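Local atomic coordinates of Cfl (PDB entry 7A9J), a protein that probably joins coronafacic acid or related carboxylic acids to amines as amides, through an acyl-adenylate as in other ATP-dependent AMP-binding enzymes. Residues E304-A309 against H329-Y334; I231-D236 against W278-P283. The protein carries 1 engineered substitution. All coordinates share one frame; numbering follows the deposited sequence.

Contact 1 of 2, residues E304-A309 against H329-Y334. With R4Z (6-ethyl-1-oxidanylidene-indene-4-carboxylic acid), chain B.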
ATOM      1  N   GLU A 304       1.162  22.230  -1.365  1.00 51.31           N
ATOM      2  CA  GLU A 304      -0.293  22.128  -1.256  1.00 48.98           C
ATOM      3  C   GLU A 304      -0.817  20.705  -1.470  1.00 49.09           C
ATOM      4  O   GLU A 304      -2.033  20.488  -1.399  1.00 53.03           O
ATOM      5  CB  GLU A 304      -0.977  23.045  -2.264  1.00 57.50           C
ATOM      6  CG  GLU A 304      -0.818  24.543  -2.008  1.00 71.49           C
ATOM      7  CD  GLU A 304      -1.583  24.991  -0.776  1.00 82.19           C
ATOM      8  OE1 GLU A 304      -1.084  25.890  -0.068  1.00 92.91           O
ATOM      9  OE2 GLU A 304      -2.683  24.442  -0.512  1.00 73.83           O
ATOM     10  N   THR A 305       0.057  19.753  -1.767  1.00 37.41           N
ATOM     11  CA  THR A 305      -0.357  18.396  -2.107  1.00 36.12           C
ATOM     12  C   THR A 305      -0.351  17.516  -0.869  1.00 39.15           C
ATOM     13  O   THR A 305       0.578  17.576  -0.053  1.00 36.30           O
ATOM     14  CB  THR A 305       0.579  17.801  -3.158  1.00 32.05           C
ATOM     15  OG1 THR A 305       0.680  18.712  -4.273  1.00 35.50           O
ATOM     16  CG2 THR A 305       0.052  16.400  -3.650  1.00 31.55           C
ATOM     17  N   VAL A 306      -1.384  16.704  -0.724  1.00 28.08           N
ATOM     18  CA  VAL A 306      -1.500  15.823   0.441  1.00 27.19           C
ATOM     19  C   VAL A 306      -0.934  14.485   0.018  1.00 33.31           C
ATOM     20  O   VAL A 306      -1.437  13.870  -0.919  1.00 30.96           O
ATOM     21  CB  VAL A 306      -2.961  15.675   0.904  1.00 31.01           C
ATOM     22  CG1 VAL A 306      -3.078  14.615   2.033  1.00 29.47           C
ATOM     23  CG2 VAL A 306      -3.477  17.005   1.418  1.00 31.14           C
ATOM     24  N   CYS A 307       0.126  14.038   0.684  1.00 26.02           N
ATOM     25  CA  CYS A 307       0.784  12.777   0.333  1.00 29.37           C
ATOM     26  C   CYS A 307       0.628  11.759   1.458  1.00 33.11           C
ATOM     27  O   CYS A 307       0.810  12.099   2.632  1.00 30.51           O
ATOM     28  CB  CYS A 307       2.285  13.010   0.075  1.00 32.92           C
ATOM     29  SG  CYS A 307       2.465  14.128  -1.385  1.00 34.69           S
ATOM     30  N   VAL A 308       0.317  10.517   1.100  1.00 27.50           N
ATOM     31  CA  VAL A 308       0.001   9.461   2.060  1.00 26.42           C
ATOM     32  C   VAL A 308       0.923   8.282   1.777  1.00 27.10           C
ATOM     33  O   VAL A 308       0.770   7.600   0.753  1.00 27.41           O
ATOM     34  CB  VAL A 308      -1.473   9.026   2.001  1.00 26.51           C
ATOM     35  CG1 VAL A 308      -1.705   7.879   3.006  1.00 27.68           C
ATOM     36  CG2 VAL A 308      -2.443  10.221   2.274  1.00 26.49           C
ATOM     37  N   ALA A 309       1.816   7.975   2.731  1.00 23.98           N
ATOM     38  CA  ALA A 309       2.736   6.849   2.598  1.00 25.46           C
ATOM     39  C   ALA A 309       2.059   5.626   3.210  1.00 30.62           C
ATOM     40  O   ALA A 309       1.645   5.661   4.369  1.00 31.53           O
ATOM     41  CB  ALA A 309       4.068   7.129   3.353  1.00 28.37           C
ATOM     42  N   HIS A 329       3.329  18.007   4.315  1.00 36.87           N
ATOM     43  CA  HIS A 329       3.156  17.389   5.634  1.00 38.86           C
ATOM     44  C   HIS A 329       2.696  15.964   5.392  1.00 33.24           C
ATOM     45  O   HIS A 329       1.509  15.726   5.126  1.00 29.09           O
ATOM     46  CB  HIS A 329       2.153  18.171   6.455  1.00 34.49           C
ATOM     47  CG  HIS A 329       2.485  19.631   6.554  1.00 41.21           C
ATOM     48  ND1 HIS A 329       3.142  20.167   7.636  1.00 41.00           N
ATOM     49  CD2 HIS A 329       2.285  20.662   5.681  1.00 37.93           C
ATOM     50  CE1 HIS A 329       3.314  21.465   7.451  1.00 52.24           C
ATOM     51  NE2 HIS A 329       2.793  21.793   6.277  1.00 44.96           N
ATOM     52  N   LEU A 330       3.648  15.030   5.381  1.00 30.63           N
ATOM     53  CA  LEU A 330       3.345  13.653   5.005  1.00 30.13           C
ATOM     54  C   LEU A 330       2.342  13.020   5.957  1.00 30.68           C
ATOM     55  O   LEU A 330       2.338  13.285   7.169  1.00 28.24           O
ATOM     56  CB  LEU A 330       4.638  12.813   4.990  1.00 27.75           C
ATOM     57  CG  LEU A 330       4.522  11.413   4.355  1.00 30.36           C
ATOM     58  CD1 LEU A 330       4.275  11.483   2.817  1.00 30.74           C
ATOM     59  CD2 LEU A 330       5.883  10.698   4.631  1.00 32.50           C
ATOM     60  N   GLN A 331       1.507  12.149   5.399  1.00 26.76           N
ATOM     61  CA  GLN A 331       0.540  11.377   6.149  1.00 25.32           C
ATOM     62  C   GLN A 331       0.922   9.920   5.979  1.00 22.33           C
ATOM     63  O   GLN A 331       1.651   9.574   5.054  1.00 27.18           O
ATOM     64  CB  GLN A 331      -0.893  11.640   5.633  1.00 26.15           C
ATOM     65  CG  GLN A 331      -1.185  13.142   5.681  1.00 26.31           C
ATOM     66  CD  GLN A 331      -2.665  13.465   5.400  1.00 29.90           C
ATOM     67  OE1 GLN A 331      -3.435  12.577   5.084  1.00 29.91           O
ATOM     68  NE2 GLN A 331      -3.044  14.700   5.619  1.00 31.51           N
ATOM     69  N   SER A 332       0.333   9.063   6.788  1.00 26.61           N
ATOM     70  CA  SER A 332       0.560   7.651   6.531  1.00 28.81           C
ATOM     71  C   SER A 332      -0.709   6.864   6.774  1.00 23.09           C
ATOM     72  O   SER A 332      -1.600   7.266   7.508  1.00 28.68           O
ATOM     73  CB  SER A 332       1.731   7.061   7.412  1.00 31.99           C
ATOM     74  OG  SER A 332       1.454   7.249   8.797  1.00 32.51           O
ATOM     75  N   SER A 333      -0.734   5.686   6.147  1.00 26.76           N
ATOM     76  CA  SER A 333      -1.844   4.773   6.286  1.00 24.02           C
ATOM     77  C   SER A 333      -1.259   3.408   6.598  1.00 24.76           C
ATOM     78  O   SER A 333      -0.201   3.047   6.091  1.00 28.53           O
ATOM     79  CB  SER A 333      -2.690   4.784   4.948  1.00 22.85           C
ATOM     80  OG  SER A 333      -3.829   3.947   5.104  1.00 30.42           O
ATOM     81  N   TYR A 334      -1.894   2.701   7.497  1.00 27.47           N
ATOM     82  CA  TYR A 334      -1.377   1.431   7.961  1.00 27.20           C
ATOM     83  C   TYR A 334      -2.509   0.438   7.816  1.00 25.70           C
ATOM     84  O   TYR A 334      -3.578   0.647   8.375  1.00 28.53           O
ATOM     85  CB  TYR A 334      -0.943   1.568   9.412  1.00 26.05           C
ATOM     86  CG  TYR A 334      -0.505   0.320  10.166  1.00 30.49           C
ATOM     87  CD1 TYR A 334      -1.437  -0.591  10.671  1.00 31.34           C
ATOM     88  CD2 TYR A 334       0.839   0.110  10.458  1.00 32.28           C
ATOM     89  CE1 TYR A 334      -1.012  -1.695  11.461  1.00 33.43           C
ATOM     90  CE2 TYR A 334       1.256  -1.011  11.190  1.00 31.12           C
ATOM     91  CZ  TYR A 334       0.322  -1.889  11.709  1.00 34.38           C
ATOM     92  OH  TYR A 334       0.753  -2.994  12.487  1.00 36.35           O
TER
HETATM   93  C13 R4Z B 601      -5.502  -3.422   2.478  1.00 34.62           C
HETATM   94  C15 R4Z B 601      -4.245  -1.347   3.219  1.00 31.29           C
HETATM   95  C02 R4Z B 601      -2.840   0.758   3.809  1.00 31.18           C
HETATM   96  C03 R4Z B 601      -1.579   1.303   3.568  1.00 30.13           C
HETATM   97  C04 R4Z B 601      -0.827   0.228   2.782  1.00 32.58           C
HETATM   98  C05 R4Z B 601      -3.132  -0.523   3.230  1.00 26.85           C
HETATM   99  C06 R4Z B 601      -1.951  -0.918   2.552  1.00 30.71           C
HETATM  100  C07 R4Z B 601      -1.956  -2.127   1.867  1.00 33.43           C
HETATM  101  C08 R4Z B 601      -0.688  -2.577   1.124  1.00 42.23           C
HETATM  102  C11 R4Z B 601      -3.098  -2.927   1.831  1.00 34.91           C
HETATM  103  C12 R4Z B 601      -4.266  -2.548   2.507  1.00 31.85           C
HETATM  104  C14 R4Z B 601      -6.259  -3.259   1.129  1.00 31.87           C
HETATM  105  O01 R4Z B 601      -3.649   1.345   4.479  1.00 30.09           O
HETATM  106  O09 R4Z B 601      -0.809  -3.512   0.287  1.00 53.64           O
HETATM  107  O10 R4Z B 601       0.454  -2.056   1.336  1.00 41.12           O
HETATM  108  O   HOH W   1       1.748  15.569   2.273  1.00 37.57           O
HETATM  109  O   HOH W   2       0.727  18.645   2.962  1.00 43.53           O
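A309 and Q331 bury more surface than any other residues where these two parallel strands meet, and they are joined through the backbone. A309 N gives its hydrogen to Q331 O at 2.8 Å, in an almost straight bond. Before it in the ladder, Q331 N bonds C307 O; after it, S333 N bonds A309 O at 3.0 Å. Q331 O and A309 O are also approached by the CA-H groups of V308 and S332, respectively.

The Q331 side chain runs back over the valines of the other strand. With CG anti to the carbonyl carbon (chi1 -56°) and the chain extended beyond it, the amide lies against V306, whose CG1 is 3.6 Å from Q331 CD. V308 CG2 packs against the same chain, 3.8 Å from Q331 OE1. That oxygen is not left to apolar neighbours, since the hydroxyl of Y345 is hydrogen-bonded to it.

L330 fills the other face, its CD1 sitting 3.7 Å from C307 CB, while CD2 reaches the methyl of A309 more loosely. Helix 316-326, which links the two strands in a beta-alpha-beta unit, covers this side through L318 and F322.

Toward H329 the strands spread and water takes over: one molecule accepts from C307 N and donates to T305 O and, weakly, to H329 O, and a second bridges T305 O to H329 N.

At the far end, S333 packs its CB on V308 CG1 and donates from OG to the ketone O01 of the bound indanone-type acid R4Z, 2.7 Å away. The ladder thus fixes the backbone of S333 right beside the hydroxyl that recognises the ligand's ketone, so sheet pairing and ligand binding meet in one residue.

Contact 2 of 2, residues I231-D236 against W278-P283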
ATOM      1  N   ILE A 231      -6.982  12.513  -7.548  1.00 25.04           N
ATOM      2  CA  ILE A 231      -6.354  11.582  -6.599  1.00 24.05           C
ATOM      3  C   ILE A 231      -5.437  10.703  -7.412  1.00 30.44           C
ATOM      4  O   ILE A 231      -5.863  10.138  -8.422  1.00 28.16           O
ATOM      5  CB  ILE A 231      -7.441  10.754  -5.865  1.00 28.35           C
ATOM      6  CG1 ILE A 231      -7.948  11.471  -4.615  1.00 33.01           C
ATOM      7  CG2 ILE A 231      -6.991   9.308  -5.496  1.00 30.10           C
ATOM      8  CD1 ILE A 231      -8.062  12.917  -4.694  1.00 30.37           C
ATOM      9  N   LEU A 232      -4.181  10.536  -6.949  1.00 25.17           N
ATOM     10  CA  LEU A 232      -3.235   9.680  -7.626  1.00 27.42           C
ATOM     11  C   LEU A 232      -2.789   8.603  -6.653  1.00 28.00           C
ATOM     12  O   LEU A 232      -2.415   8.906  -5.504  1.00 26.54           O
ATOM     13  CB  LEU A 232      -2.008  10.463  -8.093  1.00 25.94           C
ATOM     14  CG  LEU A 232      -0.801   9.687  -8.544  1.00 26.78           C
ATOM     15  CD1 LEU A 232      -1.179   8.831  -9.751  1.00 26.92           C
ATOM     16  CD2 LEU A 232       0.400  10.675  -8.856  1.00 29.41           C
ATOM     17  N   SER A 233      -2.801   7.360  -7.103  1.00 25.91           N
ATOM     18  CA  SER A 233      -2.126   6.311  -6.321  1.00 28.81           C
ATOM     19  C   SER A 233      -0.972   5.756  -7.139  1.00 27.91           C
ATOM     20  O   SER A 233      -1.181   5.267  -8.262  1.00 30.65           O
ATOM     21  CB  SER A 233      -3.086   5.178  -5.928  1.00 30.22           C
ATOM     22  OG  SER A 233      -2.319   4.151  -5.260  1.00 31.37           O
ATOM     23  N   LEU A 234       0.254   5.807  -6.561  1.00 25.31           N
ATOM     24  CA  LEU A 234       1.406   5.298  -7.276  1.00 26.04           C
ATOM     25  C   LEU A 234       1.486   3.769  -7.212  1.00 28.22           C
ATOM     26  O   LEU A 234       2.257   3.171  -7.977  1.00 32.43           O
ATOM     27  CB  LEU A 234       2.693   5.902  -6.691  1.00 31.91           C
ATOM     28  CG  LEU A 234       2.695   7.424  -6.912  1.00 29.85           C
ATOM     29  CD1 LEU A 234       3.866   8.026  -6.169  1.00 31.53           C
ATOM     30  CD2 LEU A 234       2.828   7.756  -8.406  1.00 31.76           C
ATOM     31  N   VAL A 235       0.685   3.139  -6.364  1.00 29.01           N
ATOM     32  CA  VAL A 235       0.678   1.681  -6.304  1.00 27.11           C
ATOM     33  C   VAL A 235      -0.223   1.195  -7.454  1.00 25.58           C
ATOM     34  O   VAL A 235      -1.243   1.811  -7.691  1.00 28.34           O
ATOM     35  CB  VAL A 235       0.112   1.260  -4.956  1.00 29.15           C
ATOM     36  CG1 VAL A 235      -0.181  -0.220  -4.973  1.00 30.86           C
ATOM     37  CG2 VAL A 235       1.175   1.636  -3.811  1.00 29.57           C
ATOM     38  N   ASP A 236       0.175   0.139  -8.159  1.00 29.38           N
ATOM     39  CA  ASP A 236      -0.642  -0.353  -9.270  1.00 29.09           C
ATOM     40  C   ASP A 236      -2.100  -0.526  -8.889  1.00 27.43           C
ATOM     41  O   ASP A 236      -2.442  -1.030  -7.810  1.00 27.42           O
ATOM     42  CB  ASP A 236      -0.138  -1.715  -9.799  1.00 31.00           C
ATOM     43  CG  ASP A 236       1.302  -1.710 -10.282  1.00 37.39           C
ATOM     44  OD1 ASP A 236       1.836  -0.662 -10.705  1.00 42.55           O
ATOM     45  OD2 ASP A 236       1.891  -2.804 -10.279  1.00 41.14           O
ATOM     46  N   TRP A 278      -3.666  14.875  -4.354  1.00 27.79           N
ATOM     47  CA  TRP A 278      -3.490  13.863  -3.320  1.00 28.24           C
ATOM     48  C   TRP A 278      -2.727  12.723  -3.956  1.00 28.41           C
ATOM     49  O   TRP A 278      -3.055  12.327  -5.089  1.00 26.15           O
ATOM     50  CB  TRP A 278      -4.858  13.419  -2.812  1.00 28.17           C
ATOM     51  CG  TRP A 278      -4.848  12.459  -1.628  1.00 27.29           C
ATOM     52  CD1 TRP A 278      -5.045  12.795  -0.323  1.00 27.04           C
ATOM     53  CD2 TRP A 278      -4.812  11.046  -1.688  1.00 27.57           C
ATOM     54  NE1 TRP A 278      -5.104  11.659   0.445  1.00 25.05           N
ATOM     55  CE2 TRP A 278      -4.939  10.569  -0.375  1.00 24.53           C
ATOM     56  CE3 TRP A 278      -4.644  10.121  -2.751  1.00 25.11           C
ATOM     57  CZ2 TRP A 278      -4.939   9.210  -0.055  1.00 26.68           C
ATOM     58  CZ3 TRP A 278      -4.620   8.751  -2.440  1.00 24.50           C
ATOM     59  CH2 TRP A 278      -4.794   8.305  -1.100  1.00 26.17           C
ATOM     60  N   ILE A 279      -1.695  12.214  -3.267  1.00 23.64           N
ATOM     61  CA  ILE A 279      -0.842  11.176  -3.828  1.00 26.23           C
ATOM     62  C   ILE A 279      -0.673  10.110  -2.750  1.00 29.87           C
ATOM     63  O   ILE A 279      -0.117  10.396  -1.671  1.00 28.92           O
ATOM     64  CB  ILE A 279       0.548  11.716  -4.200  1.00 28.04           C
ATOM     65  CG1 ILE A 279       0.423  12.913  -5.157  1.00 27.73           C
ATOM     66  CG2 ILE A 279       1.397  10.599  -4.786  1.00 26.73           C
ATOM     67  CD1 ILE A 279       1.801  13.527  -5.481  1.00 31.10           C
ATOM     68  N   ALA A 280      -1.051   8.882  -3.069  1.00 28.76           N
ATOM     69  CA  ALA A 280      -0.679   7.736  -2.243  1.00 28.07           C
ATOM     70  C   ALA A 280       0.524   7.019  -2.839  1.00 27.80           C
ATOM     71  O   ALA A 280       0.709   6.968  -4.050  1.00 28.79           O
ATOM     72  CB  ALA A 280      -1.868   6.761  -2.112  1.00 25.33           C
ATOM     73  N   GLY A 281       1.369   6.444  -1.966  1.00 23.71           N
ATOM     74  CA  GLY A 281       2.515   5.711  -2.502  1.00 25.65           C
ATOM     75  C   GLY A 281       3.155   4.908  -1.380  1.00 26.68           C
ATOM     76  O   GLY A 281       2.783   5.031  -0.211  1.00 28.65           O
ATOM     77  N   THR A 282       4.063   4.021  -1.771  1.00 26.16           N
ATOM     78  CA  THR A 282       4.958   3.407  -0.743  1.00 32.81           C
ATOM     79  C   THR A 282       5.950   4.410  -0.201  1.00 34.94           C
ATOM     80  O   THR A 282       6.220   5.445  -0.802  1.00 32.32           O
ATOM     81  CB  THR A 282       5.742   2.250  -1.340  1.00 31.49           C
ATOM     82  OG1 THR A 282       6.696   2.765  -2.282  1.00 32.33           O
ATOM     83  CG2 THR A 282       4.784   1.229  -1.958  1.00 36.38           C
ATOM     84  N   PRO A 283       6.598   4.088   0.935  1.00 35.37           N
ATOM     85  CA  PRO A 283       7.675   4.972   1.370  1.00 33.88           C
ATOM     86  C   PRO A 283       8.744   5.096   0.316  1.00 32.86           C
ATOM     87  O   PRO A 283       9.370   6.158   0.123  1.00 40.88           O
ATOM     88  CB  PRO A 283       8.209   4.263   2.641  1.00 36.32           C
ATOM     89  CG  PRO A 283       6.978   3.674   3.241  1.00 30.66           C
ATOM     90  CD  PRO A 283       6.110   3.205   1.994  1.00 34.09           C
TER
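Three backbone hydrogen bonds, each 2.8 Å long, tie strand 231-233 to strand 278-281: L232 N to W278 O, A280 N to L232 O, and L234 N to A280 O. The last is the straightest, 174° at the hydrogen, and carries the pairing one residue past the end of the first strand. L232 O also takes a CA-H contact from I279. Beyond the ladder the chain turns at L234, where V235 N makes a weak bond to S233 OG; the stronger partner of that hydroxyl is S242.

On one face, I231 lies obliquely across W278. Its CG2 comes within 3.7 Å of W278 CE3, and its CD1 rests on the tryptophan CB. The indole is swung along the strand by a CG anti to the backbone N (chi1 -174°), which brings its six-membered ring past L232 O. Further along this face, S233 and A280 meet more loosely.

On the opposite face, L232 and I279 extend together off the sheet, L232 CD2 4.2 Å from I279 CG2. L234 closes this patch from beyond the strand, with its CD1 3.8 Å from I279 CG2 and its CB and CG over A280 O. G281, lacking a side chain, lets L234 come close. Past it, the V235 and T282 side chains cross at about a right angle, touching through their CG2 methyls, and T282 is the N-cap of helix 283-294, its OG1 capping a backbone N just beyond P283.

This is parallel pairing inside the sheet of the AMP-binding domain, between strands 255-257 and 306-311. On one face helix 240-251 packs I245 on I231, W278 and A280; on the other, helix 267-274 sets L271 against L232 and I279.

Overall arrangement
Contacts 1 and 2 are both buried pairings of parallel strands, their centres about 9 Å apart, and they adjoin in one sheet: 278-281 and 306-311 are neighbours, with V308 N probably hydrogen-bonded to I279 O and V306 O to I279 N. The indole of W278 joins their packing, its NE1 3.5 Å from V308 CG2. Their side-chain chemistry differs. Contact 2, nearer the centre of the chain, is mostly aliphatic and aromatic. Contact 1 sets a glutamine amide on valines, admits water at one end and hydrogen-bonds R4Z directly at the other. Contact 2 approaches that pocket less closely, with the V235 side chain about 6 Å from R4Z.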